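PDB 3G9K: capsule biosynthesis protein capD from Bacillus anthracis, which cleaves the poly-gamma-D-glutamate capsule and, as a transpeptidase, joins it by an amide bond to meso-diaminopimelic acid of the peptidoglycan. Local coordinates for the interface of chains A and B. Coordinates in Å, arbitrary orientation; residue numbers count along the deposited sequence, not the author numbering. Chains: chain A, Capsule biosynthesis protein capD; chain B, Capsule biosynthesis protein capD.

The interface of chains A and B. Residues chain A 65, 177-178, 181, 198; chain B 31-33.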
ATOM      1  N   ILE A  65      11.679  -4.698  -5.565  1.00 15.13           N
ATOM      2  CA  ILE A  65      11.843  -4.808  -7.024  1.00 14.86           C
ATOM      3  C   ILE A  65      11.267  -6.135  -7.530  1.00 15.43           C
ATOM      4  O   ILE A  65      10.994  -6.258  -8.715  1.00 15.07           O
ATOM      5  CB  ILE A  65      13.290  -4.554  -7.542  1.00 15.04           C
ATOM      6  CG1 ILE A  65      14.316  -5.544  -6.958  1.00 14.41           C
ATOM      7  CG2 ILE A  65      13.700  -3.159  -7.176  1.00 15.10           C
ATOM      8  CD1 ILE A  65      15.712  -5.359  -7.496  1.00 15.08           C
ATOM      9  N   ASP A 177      24.428  -8.189  -2.942  1.00 21.95           N
ATOM     10  CA  ASP A 177      23.781  -8.675  -4.169  1.00 21.64           C
ATOM     11  C   ASP A 177      22.740  -7.689  -4.670  1.00 20.47           C
ATOM     12  O   ASP A 177      22.707  -7.395  -5.874  1.00 21.10           O
ATOM     13  CB  ASP A 177      23.094 -10.042  -3.978  1.00 22.17           C
ATOM     14  CG  ASP A 177      24.070 -11.195  -3.704  1.00 26.24           C
ATOM     15  OD1 ASP A 177      25.286 -11.018  -3.802  1.00 27.06           O
ATOM     16  OD2 ASP A 177      23.587 -12.324  -3.449  1.00 31.70           O
ATOM     17  N   LEU A 178      21.884  -7.194  -3.774  1.00 19.49           N
ATOM     18  CA  LEU A 178      20.881  -6.200  -4.146  1.00 19.17           C
ATOM     19  C   LEU A 178      21.496  -4.888  -4.644  1.00 18.30           C
ATOM     20  O   LEU A 178      20.963  -4.274  -5.575  1.00 18.19           O
ATOM     21  CB  LEU A 178      19.875  -5.930  -2.994  1.00 17.56           C
ATOM     22  CG  LEU A 178      18.720  -4.941  -3.205  1.00 19.47           C
ATOM     23  CD1 LEU A 178      17.835  -5.347  -4.402  1.00 16.36           C
ATOM     24  CD2 LEU A 178      17.868  -4.813  -1.893  1.00 19.26           C
ATOM     25  N   THR A 181      22.407  -5.389  -8.205  1.00 17.67           N
ATOM     26  CA  THR A 181      21.241  -5.326  -9.066  1.00 17.02           C
ATOM     27  C   THR A 181      20.790  -3.893  -9.256  1.00 17.23           C
ATOM     28  O   THR A 181      20.503  -3.469 -10.377  1.00 16.07           O
ATOM     29  CB  THR A 181      20.073  -6.211  -8.534  1.00 16.59           C
ATOM     30  OG1 THR A 181      20.539  -7.568  -8.408  1.00 18.14           O
ATOM     31  CG2 THR A 181      18.758  -6.154  -9.462  1.00 15.79           C
ATOM     32  N   VAL A 198      20.135 -10.378 -14.890  1.00 16.34           N
ATOM     33  CA  VAL A 198      19.154 -10.342 -13.855  1.00 16.54           C
ATOM     34  C   VAL A 198      17.935 -11.117 -14.325  1.00 17.22           C
ATOM     35  O   VAL A 198      17.389 -11.913 -13.562  1.00 16.72           O
ATOM     36  CB  VAL A 198      18.732  -8.922 -13.447  1.00 17.02           C
ATOM     37  CG1 VAL A 198      17.500  -8.977 -12.476  1.00 16.62           C
ATOM     38  CG2 VAL A 198      19.905  -8.220 -12.767  1.00 14.57           C
TER
ATOM     39  N   ALA B  31      19.279 -12.596  -7.101  1.00 20.34           N
ATOM     40  CA  ALA B  31      19.821 -11.270  -7.488  1.00 19.95           C
ATOM     41  C   ALA B  31      19.569 -10.241  -6.372  1.00 19.40           C
ATOM     42  O   ALA B  31      19.415  -9.063  -6.635  1.00 18.54           O
ATOM     43  CB  ALA B  31      19.202 -10.815  -8.821  1.00 18.87           C
ATOM     44  N   GLY B  32      19.531 -10.714  -5.122  1.00 19.17           N
ATOM     45  CA  GLY B  32      19.418  -9.857  -3.960  1.00 18.94           C
ATOM     46  C   GLY B  32      18.035  -9.447  -3.572  1.00 18.77           C
ATOM     47  O   GLY B  32      17.862  -8.636  -2.674  1.00 20.69           O
ATOM     48  N   PHE B  33      17.031 -10.041  -4.190  1.00 17.61           N
ATOM     49  CA  PHE B  33      15.648  -9.654  -3.860  1.00 17.13           C
ATOM     50  C   PHE B  33      14.695 -10.837  -3.810  1.00 16.98           C
ATOM     51  O   PHE B  33      14.953 -11.868  -4.432  1.00 16.40           O
ATOM     52  CB  PHE B  33      15.149  -8.563  -4.823  1.00 17.30           C
ATOM     53  CG  PHE B  33      15.059  -8.997  -6.259  1.00 17.19           C
ATOM     54  CD1 PHE B  33      13.863  -9.502  -6.777  1.00 19.15           C
ATOM     55  CD2 PHE B  33      16.149  -8.867  -7.105  1.00 19.06           C
ATOM     56  CE1 PHE B  33      13.774  -9.878  -8.099  1.00 17.46           C
ATOM     57  CE2 PHE B  33      16.061  -9.279  -8.440  1.00 18.38           C
ATOM     58  CZ  PHE B  33      14.856  -9.792  -8.911  1.00 18.39           C
TER
HETATM   59  O   HOH W   1      21.296 -13.078  -4.589  1.00 30.85           O
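B:Phe33 and A:Ile65 form the apolar end of this contact between the large chain (A) and the small chain (B) of CapD. The isoleucine branch crosses the aromatic side chain at about a right angle and lies over one ring face, its CG1 3.9 Å from the ring centroid and displaced toward the rim. The terminal methyl CD1 continues along that face and comes 3.6 Å from B:Phe33 CD2. On the phenylalanine, CG sits between the backbone N and the carbonyl carbon (chi1 64°), which holds the ring over its own backbone, with one face turned to A:Ile65. A:Val198, on helix 196-206, lies more loosely near the far rim, with CG1 4.3 Å from B:Phe33 CE2.

Next to the ring, the turn B:Ala31-B:Gly32 runs against helix 176-188 of chain A. The hydroxyl OG1 of A:Thr181 donates a short hydrogen bond of 2.6 Å to the carbonyl O of B:Ala31. It arrives tilted 27° from the carbonyl plane. With OG1 anti to its own carbonyl carbon (chi1 -57°), the threonine presents the hydroxyl to the turn. A:Leu178 packs its CB 3.4 Å from the carbonyl O of B:Gly32, while its CG and both methyls lie alongside the same oxygen at slightly longer range. B:Gly32, which has no side chain, lies close to the helix, its CA 3.7 Å from A:Asp177 CB.

Beyond this backbone packing, the contact loosens at A:Asp177, where a water bridges the two chains. The A:Asp177 carboxylate reaches the small chain through water 1, which lies 2.7 Å from OD2 and also bonds the backbone N of B:Gly32. Ring packing, a direct hydrogen bond and a water bridge thus hold this turn against the large chain, probably helping the two pieces of the cleaved proenzyme remain together as one transpeptidase.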